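Local coordinates for protein carbonic anhydrase (Porphyridium purpureum, PDB 1DDZ) that probably catalyses the zinc-dependent, reversible hydration of carbon dioxide to hydrogencarbonate and a proton, as a beta-class carbonic anhydrase carrying two zinc sites in one chain, at residues L145-N150 and V366-V371; I196-W201 and N229-I234; D453-G458 and V481-D486. All blocks are in the same frame, centred on the assembly; numbering follows the deposited sequence.

From the N terminus, the chain first meets residues 145-150, at the start of helix 147-161, whose partner in contact 1 comes only after some 215 more residues. Inside that long loop, contact 2 closes a short one, joining helix 195-202 to the loop after strand 222-227. Contact 1 then closes at 366-371 on helix 361-373, joining the two carbonic anhydrase repeats of the chain. Contact 3 follows in series: helix 449-456 meets the chain leaving strand 476-481, much as contact 2 does in the other half. Contacts 1 and 3 touch through V371 and A454, whereas contacts 2 and 3 lie on opposite sides of the chain's centre.

Contact 1 of 3, residues L145-N150 and V366-V371; sequences LGLIDN and VLQYAV
Q368 reaches I148 and L145 because its CG stands anti to the backbone N (chi1 -177°) and the chain runs on extended, carrying the amide from helix 361-373 to the start of helix 147-161. There the side-chain amide bridges a backbone C=O just before helix 147-161 and an N-H at its start, and so joins the two carbonic anhydrase repeats of the chain. OE1 of Q368 accepts from I148 N at 2.7 Å, with the donor in the plane of the carbonyl. NE2 of Q368 donates to L145 O at 3.0 Å, a more bent bond. NE2 also meets Q372 OE1, which should keep the amide from flipping, and L145 O has a second partner in Y373 OH. A leucine in place of Q368 would probably leave I148 N without its acceptor and L145 O with one partner fewer. G146 suits its place, since its phi is 79° and a side chain would press on the preceding carbonyl and on Q368 NE2. Within the same turn D149 OD2 accepts from L145 N at 2.8 Å, from above the carboxylate plane. The side chain of Y369 lies about 4 Å from that of the zinc ligand D76, so this seam borders a metal site. The I148 N bond also brings I148 CB to 3.1 Å from Q368 OE1. Isoleucine suits the site through its longer branch, whose CD1 packs against Y369, 3.7 Å from CB.

Contact 2 of 3, residues I196-W201 and N229-I234; sequences IVQDAW and NSSDDI
N229 lies over one face of the W201 indole, and V197 CG1 from the same helix as W201 covers the centre of the opposite face. N229 CA sits 3.6 Å from the centroid of the six-membered ring, only 11° off its normal, a CH-pi contact. The N229 amide is stacked nearly parallel on the tryptophan, its CG 3.7 Å from W201 CG, and ND2 gives a weak bond to W201 O. NE1 of the indole is bonded to L207 O. Over at CE3 and CZ3 of the six-membered ring, S230 N approaches obliquely, 3.3 Å from W201 CZ3. A broad indole suits a site where backbone and amide must both be covered.

Q198 supplies the polar half. A bend at chi2 (-63°) brings its CD toward the loop, and the amide there meets the backbone: NE2 donates almost straight to S230 O at 3.2 Å, and OE1 accepts from D232 N at 2.7 Å, with that donor above the carbonyl plane. Glutamine thus serves a C=O and an N-H at once, and NE2 has a further partner in C192 O. Within the loop, S231 OG accepts from D233 N at 2.9 Å, an ST turn.

Away from the zinc sites, the contact fastens helix 195-202 to the chain leaving strand 222-227. Helix 172-193 borders W201 and D232, helix 266-279 borders S230 and D232, and R156 of the second subunit binds D232 O.

Contact 3 of 3, residues D453-G458 and V481-D486; sequences DAWDAG and VAKAND
W455 O takes the backbone N-H of G458 at 2.7 Å, and K483 lays its CE against the same oxygen at 3.3 Å. The lysine makes no hydrogen bond there, but the methylene next to its ammonium group probably finds the carbonyl electrostatically favourable. Glycine fits position 458 because the phi of G458 turns positive (74°) as the chain leaves helix 449-456. That turn, with the bond of G458 N back to W455 O, ends the helix in a Schellman motif.

K483 passes W455 in the reverse direction, its CG anti to the backbone N (chi1 -164°) and 3.8 Å from W455 CG. A long aliphatic chain suits this exposed flank, since its CG lies against the pyrrole side of the indole, while CE runs on past W455 CB to the carbonyl and the charge is carried beyond the ring. K483 CA stands over the six-membered ring, 3.7 Å from the centroid, in a CH-pi contact, and A484 N lies over the same face toward the rim.

The contact fixes the chain that continues from strand 476-481 of the mixed sheet onto the last helix before that sheet's final two strands. It parallels contact 2 of the other repeat, where a tryptophan of the corresponding helix likewise takes a CA over its six-membered ring. Here Q452 binds A484 O and D486 N, recalling the glutamine used there.

At the far end of the indole V481, a small branched residue, meets CH2 of W455 with its CG1 at 3.7 Å. NE1 of W455 is bonded to L461 O; A482 O is near it but badly angled. D456 OD1 forms a salt bridge with R398 of the second subunit.

Contact 1 of 3, residues L145-N150 and V366-V371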
loop_
_atom_site.group_PDB
_atom_site.type_symbol
_atom_site.label_atom_id
_atom_site.label_comp_id
_atom_site.label_asym_id
_atom_site.label_seq_id
_atom_site.Cartn_x
_atom_site.Cartn_y
_atom_site.Cartn_z
ATOM N N LEU A 145 7.791 -3.359 -17.403
ATOM C CA LEU A 145 6.537 -4.070 -17.162
ATOM C C LEU A 145 5.387 -3.200 -16.636
ATOM O O LEU A 145 4.271 -3.690 -16.487
ATOM C CB LEU A 145 6.765 -5.263 -16.234
ATOM C CG LEU A 145 7.669 -6.401 -16.734
ATOM C CD1 LEU A 145 7.699 -7.499 -15.704
ATOM C CD2 LEU A 145 7.176 -6.966 -18.038
ATOM N N GLY A 146 5.649 -1.926 -16.358
ATOM C CA GLY A 146 4.613 -1.044 -15.854
ATOM C C GLY A 146 4.301 -1.186 -14.369
ATOM O O GLY A 146 5.197 -1.423 -13.544
ATOM N N LEU A 147 3.016 -1.067 -14.030
ATOM C CA LEU A 147 2.523 -1.171 -12.647
ATOM C C LEU A 147 3.236 -2.244 -11.816
ATOM O O LEU A 147 3.783 -1.956 -10.751
ATOM C CB LEU A 147 1.017 -1.469 -12.661
ATOM C CG LEU A 147 0.057 -1.661 -11.454
ATOM C CD1 LEU A 147 0.468 -2.750 -10.484
ATOM C CD2 LEU A 147 -0.129 -0.380 -10.730
ATOM N N ILE A 148 3.181 -3.485 -12.282
ATOM C CA ILE A 148 3.783 -4.589 -11.562
ATOM C C ILE A 148 5.297 -4.501 -11.313
ATOM O O ILE A 148 5.799 -5.136 -10.379
ATOM C CB ILE A 148 3.438 -5.926 -12.219
ATOM C CG1 ILE A 148 3.791 -7.067 -11.262
ATOM C CG2 ILE A 148 4.155 -6.056 -13.557
ATOM C CD1 ILE A 148 3.276 -8.376 -11.702
ATOM N N ASP A 149 6.025 -3.717 -12.108
ATOM C CA ASP A 149 7.468 -3.610 -11.892
ATOM C C ASP A 149 7.767 -2.946 -10.550
ATOM O O ASP A 149 8.801 -3.210 -9.930
ATOM C CB ASP A 149 8.123 -2.827 -13.026
ATOM C CG ASP A 149 8.895 -3.708 -13.959
ATOM O OD1 ASP A 149 9.118 -4.894 -13.629
ATOM O OD2 ASP A 149 9.294 -3.219 -15.031
ATOM N N ASN A 150 6.826 -2.127 -10.068
ATOM C CA ASN A 150 6.978 -1.443 -8.778
ATOM C C ASN A 150 6.843 -2.462 -7.641
ATOM O O ASN A 150 7.491 -2.363 -6.605
ATOM C CB ASN A 150 5.950 -0.327 -8.656
ATOM C CG ASN A 150 6.089 0.721 -9.755
ATOM O OD1 ASN A 150 7.063 1.468 -9.807
ATOM N ND2 ASN A 150 5.107 0.778 -10.642
ATOM N N VAL A 366 -1.428 -8.533 -9.212
ATOM C CA VAL A 366 -1.900 -9.861 -9.632
ATOM C C VAL A 366 -2.789 -9.708 -10.869
ATOM O O VAL A 366 -2.639 -10.459 -11.835
ATOM C CB VAL A 366 -2.719 -10.585 -8.523
ATOM C CG1 VAL A 366 -3.236 -11.896 -9.030
ATOM C CG2 VAL A 366 -1.867 -10.845 -7.287
ATOM N N LEU A 367 -3.691 -8.719 -10.838
ATOM C CA LEU A 367 -4.620 -8.433 -11.943
ATOM C C LEU A 367 -3.854 -8.159 -13.229
ATOM O O LEU A 367 -4.065 -8.827 -14.238
ATOM C CB LEU A 367 -5.468 -7.194 -11.621
ATOM C CG LEU A 367 -6.981 -7.125 -11.869
ATOM C CD1 LEU A 367 -7.353 -5.703 -12.157
ATOM C CD2 LEU A 367 -7.440 -8.022 -12.995
ATOM N N GLN A 368 -2.950 -7.191 -13.185
ATOM C CA GLN A 368 -2.161 -6.839 -14.361
ATOM C C GLN A 368 -1.391 -8.030 -14.906
ATOM O O GLN A 368 -1.439 -8.316 -16.107
ATOM C CB GLN A 368 -1.182 -5.704 -14.061
ATOM C CG GLN A 368 -0.436 -5.298 -15.316
ATOM C CD GLN A 368 0.819 -4.522 -15.040
ATOM O OE1 GLN A 368 1.319 -4.509 -13.916
ATOM N NE2 GLN A 368 1.348 -3.875 -16.069
ATOM N N TYR A 369 -0.696 -8.734 -14.017
ATOM C CA TYR A 369 0.069 -9.898 -14.420
ATOM C C TYR A 369 -0.816 -10.928 -15.152
ATOM O O TYR A 369 -0.440 -11.447 -16.202
ATOM C CB TYR A 369 0.737 -10.539 -13.206
ATOM C CG TYR A 369 1.683 -11.660 -13.604
ATOM C CD1 TYR A 369 2.993 -11.378 -13.970
ATOM C CD2 TYR A 369 1.264 -12.988 -13.636
ATOM C CE1 TYR A 369 3.861 -12.374 -14.364
ATOM C CE2 TYR A 369 2.131 -14.004 -14.031
ATOM C CZ TYR A 369 3.436 -13.688 -14.390
ATOM O OH TYR A 369 4.316 -14.676 -14.785
ATOM N N ALA A 370 -2.007 -11.191 -14.613
ATOM C CA ALA A 370 -2.930 -12.166 -15.201
ATOM C C ALA A 370 -3.590 -11.710 -16.489
ATOM O O ALA A 370 -3.632 -12.442 -17.467
ATOM C CB ALA A 370 -4.002 -12.534 -14.184
ATOM N N VAL A 371 -4.138 -10.506 -16.471
ATOM C CA VAL A 371 -4.831 -9.951 -17.620
ATOM C C VAL A 371 -3.897 -9.514 -18.742
ATOM O O VAL A 371 -4.069 -9.923 -19.880
ATOM C CB VAL A 371 -5.718 -8.734 -17.200
ATOM C CG1 VAL A 371 -6.393 -8.096 -18.410
ATOM C CG2 VAL A 371 -6.771 -9.168 -16.183
#

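Contact 2 of 3, residues I196-W201 and N229-I234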
loop_
_atom_site.group_PDB
_atom_site.type_symbol
_atom_site.label_atom_id
_atom_site.label_comp_id
_atom_site.label_asym_id
_atom_site.label_seq_id
_atom_site.Cartn_x
_atom_site.Cartn_y
_atom_site.Cartn_z
ATOM N N ILE A 196 2.741 -6.759 14.436
ATOM C CA ILE A 196 1.855 -7.860 14.802
ATOM C C ILE A 196 2.612 -9.024 15.462
ATOM O O ILE A 196 2.287 -9.430 16.574
ATOM C CB ILE A 196 1.082 -8.347 13.550
ATOM C CG1 ILE A 196 0.255 -7.192 12.976
ATOM C CG2 ILE A 196 0.247 -9.561 13.882
ATOM C CD1 ILE A 196 0.028 -7.278 11.504
ATOM N N VAL A 197 3.637 -9.545 14.786
ATOM C CA VAL A 197 4.414 -10.639 15.348
ATOM C C VAL A 197 5.301 -10.166 16.519
ATOM O O VAL A 197 5.502 -10.918 17.483
ATOM C CB VAL A 197 5.218 -11.354 14.278
ATOM C CG1 VAL A 197 6.050 -12.463 14.890
ATOM C CG2 VAL A 197 4.288 -11.927 13.233
ATOM N N GLN A 198 5.794 -8.926 16.470
ATOM C CA GLN A 198 6.587 -8.413 17.593
ATOM C C GLN A 198 5.700 -8.254 18.847
ATOM O O GLN A 198 6.073 -8.677 19.934
ATOM C CB GLN A 198 7.280 -7.088 17.245
ATOM C CG GLN A 198 8.471 -7.255 16.300
ATOM C CD GLN A 198 9.615 -8.095 16.896
ATOM O OE1 GLN A 198 10.253 -7.690 17.850
ATOM N NE2 GLN A 198 9.897 -9.244 16.299
ATOM N N ASP A 199 4.490 -7.738 18.676
ATOM C CA ASP A 199 3.577 -7.584 19.803
ATOM C C ASP A 199 3.206 -8.944 20.389
ATOM O O ASP A 199 3.297 -9.160 21.578
ATOM C CB ASP A 199 2.303 -6.862 19.359
ATOM C CG ASP A 199 2.520 -5.405 19.092
ATOM O OD1 ASP A 199 3.482 -4.814 19.629
ATOM O OD2 ASP A 199 1.696 -4.846 18.347
ATOM N N ALA A 200 2.827 -9.876 19.532
ATOM C CA ALA A 200 2.456 -11.212 19.963
ATOM C C ALA A 200 3.566 -11.834 20.771
ATOM O O ALA A 200 3.326 -12.367 21.858
ATOM C CB ALA A 200 2.134 -12.093 18.763
ATOM N N TRP A 201 4.788 -11.763 20.252
ATOM C CA TRP A 201 5.938 -12.339 20.933
ATOM C C TRP A 201 6.222 -11.646 22.250
ATOM O O TRP A 201 6.570 -12.303 23.230
ATOM C CB TRP A 201 7.157 -12.316 20.031
ATOM C CG TRP A 201 7.142 -13.399 19.023
ATOM C CD1 TRP A 201 6.328 -14.496 19.016
ATOM C CD2 TRP A 201 7.985 -13.509 17.873
ATOM N NE1 TRP A 201 6.617 -15.280 17.932
ATOM C CE2 TRP A 201 7.630 -14.699 17.211
ATOM C CE3 TRP A 201 9.010 -12.713 17.337
ATOM C CZ2 TRP A 201 8.265 -15.117 16.023
ATOM C CZ3 TRP A 201 9.639 -13.129 16.158
ATOM C CH2 TRP A 201 9.263 -14.320 15.515
ATOM N N ASN A 229 10.816 -16.944 18.456
ATOM C CA ASN A 229 10.577 -15.697 19.148
ATOM C C ASN A 229 11.892 -14.909 19.164
ATOM O O ASN A 229 12.824 -15.317 19.824
ATOM C CB ASN A 229 10.093 -15.977 20.585
ATOM C CG ASN A 229 9.728 -14.707 21.338
ATOM O OD1 ASN A 229 10.411 -13.687 21.223
ATOM N ND2 ASN A 229 8.644 -14.754 22.097
ATOM N N SER A 230 11.987 -13.830 18.394
ATOM C CA SER A 230 13.196 -13.010 18.374
ATOM C C SER A 230 12.801 -11.555 18.332
ATOM O O SER A 230 12.196 -11.132 17.351
ATOM C CB SER A 230 14.056 -13.278 17.128
ATOM O OG SER A 230 14.457 -14.629 17.019
ATOM N N SER A 231 13.154 -10.796 19.369
ATOM C CA SER A 231 12.852 -9.371 19.410
ATOM C C SER A 231 13.615 -8.688 18.302
ATOM O O SER A 231 14.774 -9.025 18.013
ATOM C CB SER A 231 13.260 -8.732 20.735
ATOM O OG SER A 231 13.218 -7.311 20.637
ATOM N N ASP A 232 12.959 -7.739 17.658
ATOM C CA ASP A 232 13.574 -6.999 16.584
ATOM C C ASP A 232 13.920 -5.618 17.115
ATOM O O ASP A 232 14.341 -4.762 16.370
ATOM C CB ASP A 232 12.642 -6.908 15.379
ATOM C CG ASP A 232 13.345 -6.393 14.150
ATOM O OD1 ASP A 232 14.540 -6.654 14.036
ATOM O OD2 ASP A 232 12.722 -5.726 13.302
ATOM N N ASP A 233 13.882 -5.469 18.431
ATOM C CA ASP A 233 14.180 -4.203 19.077
ATOM C C ASP A 233 15.629 -3.718 19.010
ATOM O O ASP A 233 16.564 -4.487 19.231
ATOM C CB ASP A 233 13.795 -4.287 20.542
ATOM C CG ASP A 233 14.038 -2.991 21.268
ATOM O OD1 ASP A 233 13.328 -2.025 20.952
ATOM O OD2 ASP A 233 14.952 -2.916 22.117
ATOM N N ILE A 234 15.815 -2.436 18.705
ATOM C CA ILE A 234 17.143 -1.840 18.686
ATOM C C ILE A 234 17.132 -0.551 19.483
ATOM O O ILE A 234 18.157 0.099 19.590
ATOM C CB ILE A 234 17.681 -1.515 17.268
ATOM C CG1 ILE A 234 16.774 -0.511 16.568
ATOM C CG2 ILE A 234 17.907 -2.781 16.465
ATOM C CD1 ILE A 234 17.403 0.117 15.334
#

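Contact 3 of 3, residues D453-G458 and V481-D486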
loop_
_atom_site.group_PDB
_atom_site.type_symbol
_atom_site.label_atom_id
_atom_site.label_comp_id
_atom_site.label_asym_id
_atom_site.label_seq_id
_atom_site.Cartn_x
_atom_site.Cartn_y
_atom_site.Cartn_z
ATOM N N ASP A 453 -8.433 -1.174 -20.395
ATOM C CA ASP A 453 -7.469 -1.222 -21.499
ATOM C C ASP A 453 -7.628 -2.509 -22.290
ATOM O O ASP A 453 -7.680 -2.498 -23.521
ATOM C CB ASP A 453 -6.032 -1.155 -20.981
ATOM C CG ASP A 453 -5.618 0.242 -20.572
ATOM O OD1 ASP A 453 -6.369 1.202 -20.842
ATOM O OD2 ASP A 453 -4.533 0.388 -19.966
ATOM N N ALA A 454 -7.725 -3.627 -21.583
ATOM C CA ALA A 454 -7.873 -4.905 -22.253
ATOM C C ALA A 454 -9.131 -4.925 -23.093
ATOM O O ALA A 454 -9.102 -5.371 -24.243
ATOM C CB ALA A 454 -7.901 -6.035 -21.248
ATOM N N TRP A 455 -10.234 -4.434 -22.527
ATOM C CA TRP A 455 -11.511 -4.420 -23.236
ATOM C C TRP A 455 -11.470 -3.591 -24.492
ATOM O O TRP A 455 -11.754 -4.102 -25.581
ATOM C CB TRP A 455 -12.659 -3.934 -22.348
ATOM C CG TRP A 455 -13.214 -5.016 -21.503
ATOM C CD1 TRP A 455 -13.070 -6.366 -21.691
ATOM C CD2 TRP A 455 -14.021 -4.860 -20.341
ATOM N NE1 TRP A 455 -13.738 -7.054 -20.722
ATOM C CE2 TRP A 455 -14.339 -6.158 -19.877
ATOM C CE3 TRP A 455 -14.519 -3.749 -19.648
ATOM C CZ2 TRP A 455 -15.134 -6.379 -18.753
ATOM C CZ3 TRP A 455 -15.311 -3.967 -18.532
ATOM C CH2 TRP A 455 -15.613 -5.277 -18.097
ATOM N N ASP A 456 -11.109 -2.316 -24.375
ATOM C CA ASP A 456 -11.086 -1.524 -25.587
ATOM C C ASP A 456 -9.904 -1.852 -26.518
ATOM O O ASP A 456 -9.718 -1.221 -27.556
ATOM C CB ASP A 456 -11.326 -0.029 -25.323
ATOM C CG ASP A 456 -10.351 0.561 -24.372
ATOM O OD1 ASP A 456 -10.764 1.413 -23.560
ATOM O OD2 ASP A 456 -9.165 0.199 -24.452
ATOM N N ALA A 457 -9.131 -2.869 -26.137
ATOM C CA ALA A 457 -8.032 -3.382 -26.946
ATOM C C ALA A 457 -8.604 -4.610 -27.668
ATOM O O ALA A 457 -7.899 -5.295 -28.415
ATOM C CB ALA A 457 -6.865 -3.808 -26.070
ATOM N N GLY A 458 -9.874 -4.913 -27.392
ATOM C CA GLY A 458 -10.551 -6.045 -28.008
ATOM C C GLY A 458 -10.142 -7.409 -27.484
ATOM O O GLY A 458 -10.317 -8.418 -28.164
ATOM N N VAL A 481 -19.814 -9.778 -16.498
ATOM C CA VAL A 481 -19.716 -8.614 -17.380
ATOM C C VAL A 481 -18.688 -8.967 -18.431
ATOM O O VAL A 481 -17.546 -9.317 -18.110
ATOM C CB VAL A 481 -19.208 -7.354 -16.656
ATOM C CG1 VAL A 481 -19.169 -6.182 -17.626
ATOM C CG2 VAL A 481 -20.055 -7.007 -15.477
ATOM N N ALA A 482 -19.090 -8.909 -19.690
ATOM C CA ALA A 482 -18.186 -9.221 -20.791
ATOM C C ALA A 482 -17.497 -7.987 -21.340
ATOM O O ALA A 482 -16.473 -8.094 -21.987
ATOM C CB ALA A 482 -18.932 -9.928 -21.901
ATOM N N LYS A 483 -18.108 -6.828 -21.174
ATOM C CA LYS A 483 -17.504 -5.594 -21.648
ATOM C C LYS A 483 -18.450 -4.456 -21.336
ATOM O O LYS A 483 -19.642 -4.560 -21.578
ATOM C CB LYS A 483 -17.260 -5.649 -23.153
ATOM C CG LYS A 483 -16.304 -4.589 -23.662
ATOM C CD LYS A 483 -16.190 -4.651 -25.177
ATOM C CE LYS A 483 -15.049 -3.782 -25.679
ATOM N NZ LYS A 483 -15.031 -3.683 -27.171
ATOM N N ALA A 484 -17.900 -3.373 -20.811
ATOM C CA ALA A 484 -18.679 -2.209 -20.449
ATOM C C ALA A 484 -17.724 -1.027 -20.269
ATOM O O ALA A 484 -16.851 -1.022 -19.393
ATOM C CB ALA A 484 -19.461 -2.482 -19.162
ATOM N N ASN A 485 -17.879 -0.035 -21.125
ATOM C CA ASN A 485 -17.045 1.146 -21.070
ATOM C C ASN A 485 -17.337 1.914 -19.806
ATOM O O ASN A 485 -18.494 2.072 -19.424
ATOM C CB ASN A 485 -17.320 2.039 -22.271
ATOM C CG ASN A 485 -16.425 3.235 -22.297
ATOM O OD1 ASN A 485 -16.836 4.337 -21.943
ATOM N ND2 ASN A 485 -15.162 3.018 -22.654
ATOM N N ASP A 486 -16.294 2.360 -19.128
ATOM C CA ASP A 486 -16.505 3.104 -17.919
ATOM C C ASP A 486 -16.209 4.590 -18.076
ATOM O O ASP A 486 -15.972 5.276 -17.094
ATOM C CB ASP A 486 -15.691 2.512 -16.778
ATOM C CG ASP A 486 -16.075 3.102 -15.429
ATOM O OD1 ASP A 486 -17.267 3.432 -15.221
ATOM O OD2 ASP A 486 -15.178 3.250 -14.577
#